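Local coordinates for cellulose-binding protein (Saccharophagus degradans, PDB 2YHG), which is probably a hydrolase of glycosidic bonds linked to carbohydrate metabolism, the fragment holding a nucleoside hydrolase-like domain and a C-terminal domain of a cellulose-binding protein, at residues Ile109-Gln114 with Asp127-Asn132; Arg30-Thr35 with Gly61-Thr66; Val357-Ser362 with Ala399-Pro404. One frame throughout, in Å; residues are numbered along the deposited sequence.

Interaction 1. Residues Ile109-Gln114 with Asp127-Asn132; sequences INVMGQ and DSAGSN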
ATOM      1  N   ILE A 109       1.732  19.222  -2.906  1.00  9.45           N
ATOM      2  CA  ILE A 109       1.187  18.075  -3.642  1.00  8.74           C
ATOM      3  C   ILE A 109      -0.289  17.803  -3.294  1.00  8.04           C
ATOM      4  O   ILE A 109      -0.847  16.798  -3.730  1.00  8.63           O
ATOM      5  CB  ILE A 109       2.049  16.815  -3.469  1.00  9.65           C
ATOM      6  CG1 ILE A 109       2.120  16.364  -2.013  1.00 11.29           C
ATOM      7  CG2 ILE A 109       3.431  17.054  -4.046  1.00 12.60           C
ATOM      8  CD1 ILE A 109       2.562  14.916  -1.812  1.00 12.52           C
ATOM      9  N   ASN A 110      -0.912  18.755  -2.603  1.00  8.34           N
ATOM     10  CA  ASN A 110      -2.329  18.757  -2.263  1.00  8.06           C
ATOM     11  C   ASN A 110      -3.046  19.534  -3.342  1.00  8.26           C
ATOM     12  O   ASN A 110      -3.080  20.782  -3.311  1.00  8.66           O
ATOM     13  CB  ASN A 110      -2.464  19.421  -0.888  1.00  8.41           C
ATOM     14  CG  ASN A 110      -3.887  19.755  -0.516  1.00  8.16           C
ATOM     15  OD1 ASN A 110      -4.841  19.274  -1.136  1.00  9.11           O
ATOM     16  ND2 ASN A 110      -4.042  20.611   0.493  1.00  9.43           N
ATOM     17  N   VAL A 111      -3.656  18.827  -4.294  1.00  7.69           N
ATOM     18  CA  VAL A 111      -4.205  19.445  -5.485  1.00  8.01           C
ATOM     19  C   VAL A 111      -5.533  18.816  -5.878  1.00  7.24           C
ATOM     20  O   VAL A 111      -5.835  17.693  -5.450  1.00  7.64           O
ATOM     21  CB  VAL A 111      -3.213  19.410  -6.687  1.00  8.77           C
ATOM     22  CG1 VAL A 111      -1.869  20.075  -6.323  1.00 10.75           C
ATOM     23  CG2 VAL A 111      -2.983  17.974  -7.198  1.00  9.39           C
ATOM     24  N   MET A 112      -6.269  19.512  -6.739  1.00  7.12           N
ATOM     25  CA  MET A 112      -7.482  18.997  -7.313  1.00  7.15           C
ATOM     26  C   MET A 112      -7.211  18.103  -8.502  1.00  6.88           C
ATOM     27  O   MET A 112      -6.431  18.453  -9.382  1.00  7.74           O
ATOM     28  CB  MET A 112      -8.368  20.138  -7.760  1.00  7.91           C
ATOM     29  CG  MET A 112      -8.904  21.004  -6.637  1.00  8.10           C
ATOM     30  SD  MET A 112      -9.982  20.175  -5.464  1.00  9.01           S
ATOM     31  CE  MET A 112     -11.371  19.748  -6.487  1.00 11.60           C
ATOM     32  N   GLY A 113      -7.941  17.009  -8.583  1.00  6.96           N
ATOM     33  CA  GLY A 113      -8.041  16.160  -9.754  1.00  6.87           C
ATOM     34  C   GLY A 113      -9.292  16.461 -10.539  1.00  6.44           C
ATOM     35  O   GLY A 113      -9.776  17.594 -10.572  1.00  7.54           O
ATOM     36  N   GLN A 114      -9.856  15.437 -11.176  1.00  6.44           N
ATOM     37  CA  GLN A 114     -11.074  15.676 -11.970  1.00  6.58           C
ATOM     38  C   GLN A 114     -12.198  16.088 -11.020  1.00  6.40           C
ATOM     39  O   GLN A 114     -12.386  15.480  -9.945  1.00  6.92           O
ATOM     40  CB  GLN A 114     -11.508  14.447 -12.747  1.00  6.56           C
ATOM     41  CG  GLN A 114     -10.422  13.802 -13.607  1.00  7.16           C
ATOM     42  CD  GLN A 114      -9.630  14.807 -14.417  1.00  7.16           C
ATOM     43  OE1 GLN A 114      -8.490  15.123 -14.090  1.00  8.02           O
ATOM     44  NE2 GLN A 114     -10.219  15.327 -15.466  1.00  7.99           N
ATOM     45  N   ASP A 127      -7.868  18.604 -18.490  1.00  8.77           N
ATOM     46  CA  ASP A 127      -6.738  18.381 -17.590  1.00  8.07           C
ATOM     47  C   ASP A 127      -7.004  19.000 -16.216  1.00  8.34           C
ATOM     48  O   ASP A 127      -7.644  20.077 -16.115  1.00  9.81           O
ATOM     49  CB  ASP A 127      -5.472  19.039 -18.121  1.00  9.71           C
ATOM     50  CG  ASP A 127      -4.899  18.381 -19.341  1.00 11.01           C
ATOM     51  OD1 ASP A 127      -5.144  17.189 -19.627  1.00 10.86           O
ATOM     52  OD2 ASP A 127      -4.039  19.074 -19.984  1.00 14.72           O
ATOM     53  N   SER A 128      -6.457  18.382 -15.183  1.00  7.79           N
ATOM     54  CA  SER A 128      -6.453  18.935 -13.861  1.00  7.76           C
ATOM     55  C   SER A 128      -5.042  19.062 -13.335  1.00  7.99           C
ATOM     56  O   SER A 128      -4.092  18.454 -13.858  1.00  8.52           O
ATOM     57  CB  SER A 128      -7.298  18.076 -12.911  1.00  7.89           C
ATOM     58  OG  SER A 128      -6.777  16.758 -12.817  1.00  7.28           O
ATOM     59  N   ALA A 129      -4.894  19.786 -12.226  1.00  7.98           N
ATOM     60  CA  ALA A 129      -3.617  19.784 -11.523  1.00  8.61           C
ATOM     61  C   ALA A 129      -3.200  18.359 -11.198  1.00  8.08           C
ATOM     62  O   ALA A 129      -2.041  17.985 -11.348  1.00  8.43           O
ATOM     63  CB  ALA A 129      -3.673  20.655 -10.293  1.00  9.26           C
ATOM     64  N   GLY A 130      -4.152  17.549 -10.758  1.00  7.09           N
ATOM     65  CA  GLY A 130      -3.839  16.181 -10.387  1.00  7.31           C
ATOM     66  C   GLY A 130      -3.448  15.295 -11.549  1.00  6.80           C
ATOM     67  O   GLY A 130      -2.521  14.497 -11.443  1.00  7.59           O
ATOM     68  N   SER A 131      -4.129  15.419 -12.691  1.00  6.80           N
ATOM     69  CA  SER A 131      -3.777  14.596 -13.821  1.00  7.26           C
ATOM     70  C   SER A 131      -2.390  14.971 -14.318  1.00  7.27           C
ATOM     71  O   SER A 131      -1.588  14.113 -14.637  1.00  7.82           O
ATOM     72  CB  SER A 131      -4.852  14.637 -14.920  1.00  7.61           C
ATOM     73  OG  SER A 131      -4.997  15.905 -15.514  1.00  7.93           O
ATOM     74  N   ASN A 132      -2.122  16.266 -14.383  1.00  7.60           N
ATOM     75  CA  ASN A 132      -0.791  16.693 -14.796  1.00  8.03           C
ATOM     76  C   ASN A 132       0.264  16.253 -13.787  1.00  8.34           C
ATOM     77  O   ASN A 132       1.392  15.936 -14.205  1.00  8.91           O
ATOM     78  CB  ASN A 132      -0.741  18.215 -14.973  1.00  9.82           C
ATOM     79  CG  ASN A 132      -1.430  18.693 -16.219  1.00 10.70           C
ATOM     80  OD1 ASN A 132      -1.672  17.920 -17.154  1.00 11.77           O
ATOM     81  ND2 ASN A 132      -1.755  19.979 -16.250  1.00 12.98           N
TER
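The flat amide of Gln114 meets Ser128 at its oxygen, at the N-terminus of helix 129-139, which a capping box of Ser128 and Ser131 caps. Ser128 OG donates to Gln114 OE1 over 2.7 Å and sits 29° out of the amide plane. Ser131 CB comes 3.8 Å from Gln114 OE1 on the side of the plane opposite Ser128 OG. The other end of the amide is held too: Gln114 NE2 donates to the backbone oxygens of Asp121 and Lys126. Bonds at both ends should fix the rotation of the group. The chain of Gln114 is bent at chi2 (-46°), and this folds OE1 back toward the helix start.

Ser128 is the N-cap residue. Its OG accepts from Ser131 N at 3.0 Å, and Ser131 OG accepts from Ser128 N at 2.9 Å. The two bonds tie up backbone N-H groups at the helix start. Ser128 OG therefore serves both segments, as acceptor for the helix and as donor to Gln114.

The backbone adds one direct bond. Met112 O takes Gly130 N at 2.8 Å, with a bent N-H...O angle of 142°. Ala129 N lies near the same oxygen, but its angle is too poor for a bond. Gly113 and Gly130 face each other with CA atoms 4.2 Å apart, and no side chain separates them.

Strand 110-112 is an outermost strand of the parallel sheet in the nucleoside hydrolase-like domain. The contact sets helix 129-139 against its C-terminal end. Apolar packing is small: Val111 CB lies 3.8 Å from Ala129 CB, and Val111 CG2 reaches Gly130 CA at 3.8 Å.

Interaction 2. Residues Arg30-Thr35 with Gly61-Thr66; sequences RVIHTT and GIITTT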
ATOM      1  N   ARG A  30       6.960   4.718  -4.375  1.00  8.87           N
ATOM      2  CA  ARG A  30       6.377   5.984  -4.803  1.00  8.99           C
ATOM      3  C   ARG A  30       4.878   5.805  -4.939  1.00  8.79           C
ATOM      4  O   ARG A  30       4.430   4.927  -5.681  1.00  9.02           O
ATOM      5  CB  ARG A  30       6.960   6.381  -6.150  1.00  8.60           C
ATOM      6  CG  ARG A  30       8.492   6.543  -6.169  1.00  9.53           C
ATOM      7  CD  ARG A  30       9.008   6.805  -7.562  1.00  9.91           C
ATOM      8  NE  ARG A  30       8.492   8.064  -8.083  1.00 10.23           N
ATOM      9  CZ  ARG A  30       8.501   8.396  -9.367  1.00 10.87           C
ATOM     10  NH1 ARG A  30       8.929   7.518 -10.288  1.00 13.24           N
ATOM     11  NH2 ARG A  30       8.067   9.574  -9.738  1.00 12.81           N
ATOM     12  N   VAL A  31       4.120   6.697  -4.327  1.00  8.10           N
ATOM     13  CA  VAL A  31       2.664   6.553  -4.319  0.50  7.78           C
ATOM     14  C   VAL A  31       1.995   7.912  -4.463  1.00  8.10           C
ATOM     15  O   VAL A  31       2.401   8.900  -3.832  1.00  8.70           O
ATOM     16  CB  VAL A  31       2.171   5.857  -3.033  0.50  9.02           C
ATOM     17  CG1 VAL A  31       0.655   5.578  -3.129  0.50 10.05           C
ATOM     18  CG2 VAL A  31       2.898   4.566  -2.771  0.50  9.66           C
ATOM     19  N   ILE A  32       0.929   7.948  -5.275  1.00  7.05           N
ATOM     20  CA  ILE A  32       0.061   9.076  -5.437  1.00  7.33           C
ATOM     21  C   ILE A  32      -1.348   8.562  -5.117  1.00  6.79           C
ATOM     22  O   ILE A  32      -1.787   7.577  -5.707  1.00  7.72           O
ATOM     23  CB  ILE A  32       0.110   9.571  -6.892  1.00  7.33           C
ATOM     24  CG1 ILE A  32       1.490  10.153  -7.204  1.00  8.88           C
ATOM     25  CG2 ILE A  32      -1.022  10.550  -7.180  1.00  8.39           C
ATOM     26  CD1 ILE A  32       1.737  10.364  -8.686  1.00 10.21           C
ATOM     27  N   HIS A  33      -2.077   9.281  -4.265  1.00  6.11           N
ATOM     28  CA  HIS A  33      -3.452   8.927  -3.940  1.00  6.36           C
ATOM     29  C   HIS A  33      -4.407   9.888  -4.584  1.00  6.31           C
ATOM     30  O   HIS A  33      -4.220  11.103  -4.550  1.00  7.31           O
ATOM     31  CB  HIS A  33      -3.680   8.921  -2.450  1.00  6.66           C
ATOM     32  CG  HIS A  33      -2.845   7.931  -1.749  1.00  6.51           C
ATOM     33  ND1 HIS A  33      -2.875   6.597  -2.091  1.00  7.87           N
ATOM     34  CD2 HIS A  33      -1.981   8.063  -0.712  1.00  7.19           C
ATOM     35  CE1 HIS A  33      -2.060   5.960  -1.266  1.00  7.94           C
ATOM     36  NE2 HIS A  33      -1.490   6.820  -0.433  1.00  8.29           N
ATOM     37  N   THR A  34      -5.487   9.335  -5.138  1.00  5.98           N
ATOM     38  CA  THR A  34      -6.643  10.128  -5.539  1.00  5.80           C
ATOM     39  C   THR A  34      -7.816   9.711  -4.675  1.00  5.99           C
ATOM     40  O   THR A  34      -7.983   8.519  -4.388  1.00  6.71           O
ATOM     41  CB  THR A  34      -6.950  10.015  -7.054  1.00  5.87           C
ATOM     42  OG1 THR A  34      -7.688   8.809  -7.387  1.00  6.54           O
ATOM     43  CG2 THR A  34      -5.690  10.076  -7.910  1.00  7.53           C
ATOM     44  N   THR A  35      -8.578  10.678  -4.174  1.00  6.92           N
ATOM     45  CA  THR A  35      -9.558  10.400  -3.122  1.00  7.64           C
ATOM     46  C   THR A  35     -10.796  11.270  -3.299  1.00  8.20           C
ATOM     47  O   THR A  35     -10.690  12.507  -3.506  1.00  8.31           O
ATOM     48  CB  THR A  35      -8.952  10.604  -1.701  1.00  7.71           C
ATOM     49  OG1 THR A  35     -10.014  10.662  -0.741  1.00  9.18           O
ATOM     50  CG2 THR A  35      -8.144  11.905  -1.571  1.00  9.50           C
ATOM     51  N   GLY A  61       1.580  12.649  -4.313  1.00  8.12           N
ATOM     52  CA  GLY A  61       0.361  13.391  -4.591  1.00  7.74           C
ATOM     53  C   GLY A  61      -0.755  13.027  -3.647  1.00  7.17           C
ATOM     54  O   GLY A  61      -0.897  11.870  -3.293  1.00  7.31           O
ATOM     55  N   ILE A  62      -1.534  14.025  -3.278  1.00  7.17           N
ATOM     56  CA  ILE A  62      -2.778  13.856  -2.550  1.00  7.33           C
ATOM     57  C   ILE A  62      -3.828  14.614  -3.334  1.00  7.07           C
ATOM     58  O   ILE A  62      -3.873  15.842  -3.284  1.00  7.54           O
ATOM     59  CB  ILE A  62      -2.702  14.356  -1.088  1.00  8.07           C
ATOM     60  CG1 ILE A  62      -1.522  13.760  -0.326  1.00  9.20           C
ATOM     61  CG2 ILE A  62      -4.050  14.099  -0.394  1.00  8.98           C
ATOM     62  CD1 ILE A  62      -1.210  14.485   0.959  1.00 11.23           C
ATOM     63  N   ILE A  63      -4.622  13.889  -4.120  1.00  6.22           N
ATOM     64  CA  ILE A  63      -5.446  14.497  -5.140  1.00  6.57           C
ATOM     65  C   ILE A  63      -6.919  14.338  -4.797  1.00  6.45           C
ATOM     66  O   ILE A  63      -7.396  13.227  -4.669  1.00  7.16           O
ATOM     67  CB  ILE A  63      -5.154  13.828  -6.517  1.00  6.22           C
ATOM     68  CG1 ILE A  63      -3.717  14.128  -6.956  1.00  7.59           C
ATOM     69  CG2 ILE A  63      -6.162  14.300  -7.566  1.00  8.45           C
ATOM     70  CD1 ILE A  63      -3.226  13.293  -8.116  1.00  7.89           C
ATOM     71  N   THR A  64      -7.625  15.455  -4.645  1.00  6.32           N
ATOM     72  CA  THR A  64      -9.041  15.434  -4.339  1.00  6.45           C
ATOM     73  C   THR A  64      -9.846  15.347  -5.637  1.00  5.98           C
ATOM     74  O   THR A  64      -9.669  16.148  -6.552  1.00  6.65           O
ATOM     75  CB  THR A  64      -9.419  16.726  -3.573  1.00  7.12           C
ATOM     76  OG1 THR A  64      -8.829  16.695  -2.271  1.00  7.29           O
ATOM     77  CG2 THR A  64     -10.937  16.853  -3.413  1.00  8.15           C
ATOM     78  N   THR A  65     -10.756  14.375  -5.701  1.00  6.12           N
ATOM     79  CA  THR A  65     -11.483  14.070  -6.930  1.00  6.26           C
ATOM     80  C   THR A  65     -12.828  13.418  -6.582  1.00  6.00           C
ATOM     81  O   THR A  65     -13.390  13.640  -5.501  1.00  6.58           O
ATOM     82  CB  THR A  65     -10.591  13.239  -7.876  1.00  6.28           C
ATOM     83  OG1 THR A  65     -11.178  13.090  -9.168  1.00  6.54           O
ATOM     84  CG2 THR A  65     -10.221  11.917  -7.321  1.00  6.95           C
ATOM     85  N   THR A  66     -13.381  12.682  -7.539  1.00  5.95           N
ATOM     86  CA  THR A  66     -14.743  12.187  -7.520  1.00  6.05           C
ATOM     87  C   THR A  66     -14.765  10.666  -7.522  1.00  5.45           C
ATOM     88  O   THR A  66     -13.764   9.972  -7.657  1.00  6.35           O
ATOM     89  CB  THR A  66     -15.466  12.709  -8.771  1.00  6.64           C
ATOM     90  OG1 THR A  66     -14.735  12.204  -9.883  1.00  6.55           O
ATOM     91  CG2 THR A  66     -15.568  14.244  -8.786  1.00  7.09           C
TER
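Ile32 and Ile63 lie on the same face of the sheet and meet at an oblique angle, with Ile32 CG2 3.6 Å from Ile63 CD1. Ile32 has CG1 beside the backbone N (chi1 -67°), which turns CG2 to the Ile63 side. Thr34 runs alongside Ile63 and points the same way, its CG2 4.0 Å from Ile63 CB. Thr65 comes across Thr34 from beyond the strand end, and Thr65 CG2 stops 3.8 Å from Thr34 CB. The hydroxyls of these threonines bond elsewhere: Thr34 OG1 to Thr149 O, and Thr65 OG1 to Gln114 O. Helix 129-139 covers this face through Ile134, which touches both isoleucines.

His33, Thr35 and Ile62 take the other face. The His33 ring is held at both nitrogens, ND1 by Thr149 and NE2 by Gln50, and it meets the ring of Trp151 with the planes at about 45°. Thr35 turns CG2 to within 3.5 Å of Ile63 O, while OG1 bonds to Asp43.

The backbones run parallel, 13° apart in direction. His33 N donates to Gly61 O at 3.0 Å, and His33 O accepts from Ile63 N at 2.8 Å. Thr35 repeats the pattern with Ile63 O and Thr65 N. Gly61 N, at the first residue of 61-66, is buried and has no partner in the model.

Asp43 and Trp151 are calcium ligands. Thr35, bonded to Asp43, is a second-shell residue of the calcium; His33 packs on the ring of Trp151, another residue of the site. Strand 30-35, helix 42-52 and strand 58-64 make a beta-alpha-beta unit. A metal site at the C-terminal end of a parallel sheet is characteristic of the nucleoside hydrolase fold.

Interaction 3. Residues Val357-Ser362 with Ala399-Pro404; sequences VSLDAS and ANVQIP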
ATOM      1  N   VAL A 357      19.112 -24.728   3.482  1.00  7.28           N
ATOM      2  CA  VAL A 357      19.497 -23.321   3.483  1.00  7.19           C
ATOM      3  C   VAL A 357      19.362 -22.731   4.882  1.00  7.22           C
ATOM      4  O   VAL A 357      18.254 -22.616   5.418  1.00  8.41           O
ATOM      5  CB  VAL A 357      18.648 -22.483   2.488  1.00  8.21           C
ATOM      6  CG1 VAL A 357      19.035 -21.019   2.552  1.00  8.90           C
ATOM      7  CG2 VAL A 357      18.799 -23.055   1.070  1.00  8.91           C
ATOM      8  N   SER A 358      20.474 -22.324   5.460  1.00  7.65           N
ATOM      9  CA  SER A 358      20.488 -21.625   6.730  0.50  8.29           C
ATOM     10  C   SER A 358      20.014 -20.178   6.552  1.00  7.96           C
ATOM     11  O   SER A 358      20.517 -19.471   5.674  1.00  8.69           O
ATOM     12  CB  SER A 358      21.916 -21.656   7.285  0.50 10.69           C
ATOM     13  OG  SER A 358      22.104 -20.711   8.309  0.50 12.51           O
ATOM     14  N   LEU A 359      19.062 -19.745   7.367  1.00  7.76           N
ATOM     15  CA  LEU A 359      18.613 -18.350   7.372  1.00  8.96           C
ATOM     16  C   LEU A 359      18.721 -17.855   8.805  1.00  9.18           C
ATOM     17  O   LEU A 359      18.039 -18.344   9.687  1.00  9.97           O
ATOM     18  CB  LEU A 359      17.179 -18.221   6.860  1.00  9.52           C
ATOM     19  CG  LEU A 359      16.917 -18.663   5.415  1.00  9.53           C
ATOM     20  CD1 LEU A 359      15.412 -18.614   5.110  1.00 10.98           C
ATOM     21  CD2 LEU A 359      17.715 -17.874   4.407  1.00 10.52           C
ATOM     22  N   ASP A 360      19.636 -16.926   9.017  1.00 10.53           N
ATOM     23  CA  ASP A 360      20.015 -16.510  10.352  1.00 11.72           C
ATOM     24  C   ASP A 360      19.693 -15.035  10.538  1.00  9.60           C
ATOM     25  O   ASP A 360      20.280 -14.200   9.868  1.00 11.00           O
ATOM     26  CB  ASP A 360      21.525 -16.758  10.533  1.00 13.35           C
ATOM     27  CG  ASP A 360      22.003 -16.523  11.919  1.00 16.50           C
ATOM     28  OD1 ASP A 360      21.228 -16.058  12.780  1.00 14.60           O
ATOM     29  OD2 ASP A 360      23.202 -16.810  12.134  1.00 23.10           O
ATOM     30  N   ALA A 361      18.737 -14.759  11.421  1.00 10.61           N
ATOM     31  CA  ALA A 361      18.308 -13.404  11.700  1.00 10.67           C
ATOM     32  C   ALA A 361      19.026 -12.788  12.895  1.00 12.36           C
ATOM     33  O   ALA A 361      18.630 -11.696  13.348  1.00 13.99           O
ATOM     34  CB  ALA A 361      16.791 -13.369  11.916  1.00 12.65           C
ATOM     35  N   SER A 362      20.068 -13.425  13.405  1.00 13.18           N
ATOM     36  CA  SER A 362      20.921 -12.761  14.408  1.00 14.67           C
ATOM     37  C   SER A 362      21.440 -11.379  13.859  1.00 11.86           C
ATOM     38  O   SER A 362      21.843 -11.191  12.780  1.00 16.05           O
ATOM     39  CB  SER A 362      22.099 -13.722  14.759  1.00 15.85           C
ATOM     40  OG  SER A 362      21.605 -14.941  15.179  1.00 17.67           O
ATOM     41  N   ALA A 399      17.424 -20.336  11.702  1.00 11.27           N
ATOM     42  CA  ALA A 399      16.551 -21.389  11.161  1.00 11.70           C
ATOM     43  C   ALA A 399      17.214 -22.094   9.965  1.00 10.26           C
ATOM     44  O   ALA A 399      18.170 -21.589   9.363  1.00 10.57           O
ATOM     45  CB  ALA A 399      15.168 -20.821  10.773  1.00 13.60           C
ATOM     46  N   ASN A 400      16.661 -23.243   9.580  1.00  9.50           N
ATOM     47  CA  ASN A 400      17.190 -23.997   8.433  0.50  8.89           C
ATOM     48  C   ASN A 400      16.045 -24.515   7.618  1.00  9.46           C
ATOM     49  O   ASN A 400      15.166 -25.202   8.126  1.00 12.80           O
ATOM     50  CB  ASN A 400      18.124 -25.168   8.812  0.50  8.67           C
ATOM     51  CG  ASN A 400      19.447 -24.706   9.267  0.50  6.77           C
ATOM     52  OD1 ASN A 400      20.347 -24.440   8.476  0.50  8.81           O
ATOM     53  ND2 ASN A 400      19.569 -24.505  10.575  0.50 10.46           N
ATOM     54  N   VAL A 401      16.052 -24.169   6.339  1.00  8.88           N
ATOM     55  CA  VAL A 401      15.002 -24.531   5.406  1.00  9.30           C
ATOM     56  C   VAL A 401      15.436 -25.722   4.584  1.00  8.91           C
ATOM     57  O   VAL A 401      16.477 -25.695   3.934  1.00  8.97           O
ATOM     58  CB  VAL A 401      14.685 -23.339   4.476  1.00  9.58           C
ATOM     59  CG1 VAL A 401      13.552 -23.723   3.538  1.00 11.54           C
ATOM     60  CG2 VAL A 401      14.356 -22.104   5.261  1.00 11.44           C
ATOM     61  N   GLN A 402      14.622 -26.772   4.580  1.00  9.89           N
ATOM     62  CA  GLN A 402      14.873 -27.926   3.743  1.00 10.15           C
ATOM     63  C   GLN A 402      14.223 -27.713   2.390  1.00  9.78           C
ATOM     64  O   GLN A 402      12.993 -27.691   2.299  1.00 12.62           O
ATOM     65  CB  GLN A 402      14.326 -29.171   4.434  1.00 12.32           C
ATOM     66  CG  GLN A 402      15.147 -29.572   5.609  1.00 20.71           C
ATOM     67  CD  GLN A 402      14.749 -30.920   6.143  0.50 15.28           C
ATOM     68  OE1 GLN A 402      13.784 -31.019   6.883  0.50 33.68           O
ATOM     69  NE2 GLN A 402      15.374 -31.979   5.637  0.50 41.06           N
ATOM     70  N   ILE A 403      15.020 -27.563   1.349  1.00  8.76           N
ATOM     71  CA  ILE A 403      14.498 -27.373  -0.001  1.00  8.75           C
ATOM     72  C   ILE A 403      14.192 -28.745  -0.572  1.00  9.41           C
ATOM     73  O   ILE A 403      15.083 -29.574  -0.738  1.00 10.62           O
ATOM     74  CB  ILE A 403      15.525 -26.680  -0.895  1.00  9.03           C
ATOM     75  CG1 ILE A 403      16.038 -25.388  -0.290  1.00 10.16           C
ATOM     76  CG2 ILE A 403      14.948 -26.489  -2.298  1.00 10.25           C
ATOM     77  CD1 ILE A 403      14.978 -24.339  -0.047  1.00 12.23           C
ATOM     78  N   PRO A 404      12.919 -29.048  -0.867  1.00  9.47           N
ATOM     79  CA  PRO A 404      12.597 -30.412  -1.331  1.00 10.93           C
ATOM     80  C   PRO A 404      13.361 -30.788  -2.579  1.00 10.41           C
ATOM     81  O   PRO A 404      13.568 -29.991  -3.479  1.00 10.17           O
ATOM     82  CB  PRO A 404      11.085 -30.346  -1.567  1.00 11.62           C
ATOM     83  CG  PRO A 404      10.629 -29.312  -0.555  1.00 12.73           C
ATOM     84  CD  PRO A 404      11.699 -28.243  -0.656  1.00 10.65           C
TER
HETATM   85  O   HOH W   1      20.606 -20.866  10.501  1.00 18.62           O
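Strands 357-360 and 399-402 pair antiparallel, their directions 150° apart, with Val357-Val401 and Leu359-Ala399 as hydrogen-bonded pairs and Ser358-Asn400 between them as a non-hydrogen-bonded pair. In the first pair, Val357 N to Val401 O and Val401 N to Val357 O are both 2.8 Å.

Leu359 crosses Val401 on the inner face, with Leu359 CD1 3.6 Å from Val401 CG2. With Val401 CG1 anti to the backbone N (chi1 -178°), CG2 falls beside that N and faces Leu359. Val357 CG2 meets Ile403 CG1 at 3.9 Å, again obliquely. Ile414 of strand 411-420 touches both Leu359 and Val401, and Trp376 packs on Leu359 and Ala399.

The outer face is polar. Asn400 OD1 comes 3.3 Å from Ser358 CA and is also close to its CB. A water links Ser358 OG to Ala399 O, to which it donates at 2.8 Å. Ser358 and Asn400 each have a second conformer, so these outer details are less certain.

At the strand end Asp360 OD1 accepts from Ser362 N, which makes an Asx turn, and also takes Ser362 OG on its syn lone pair. An apolar face of a three-stranded sheet packed against a second sheet is a beta sandwich. In this C-terminal domain it is consistent with an immunoglobulin-like fold.

From the N terminus, interaction 2 comes first. It closes the loop that carries helix 42-52 and seats strand 58-64 beside strand 30-35. Interaction 1 follows and closes a short loop, without helix or strand, between strand 110-112 and helix 129-139. The two touch: strand 110-112 is the next neighbour of strand 58-64, and Gly113 N probably bonds to Thr64 O. Both belong to the nucleoside hydrolase-like domain. Interaction 3 closes last, spanning strands 372-378 and 391-392 in the C-terminal domain. Its centre is about 41 Å from that of interaction 2. The three loops run in series; none nest or cross.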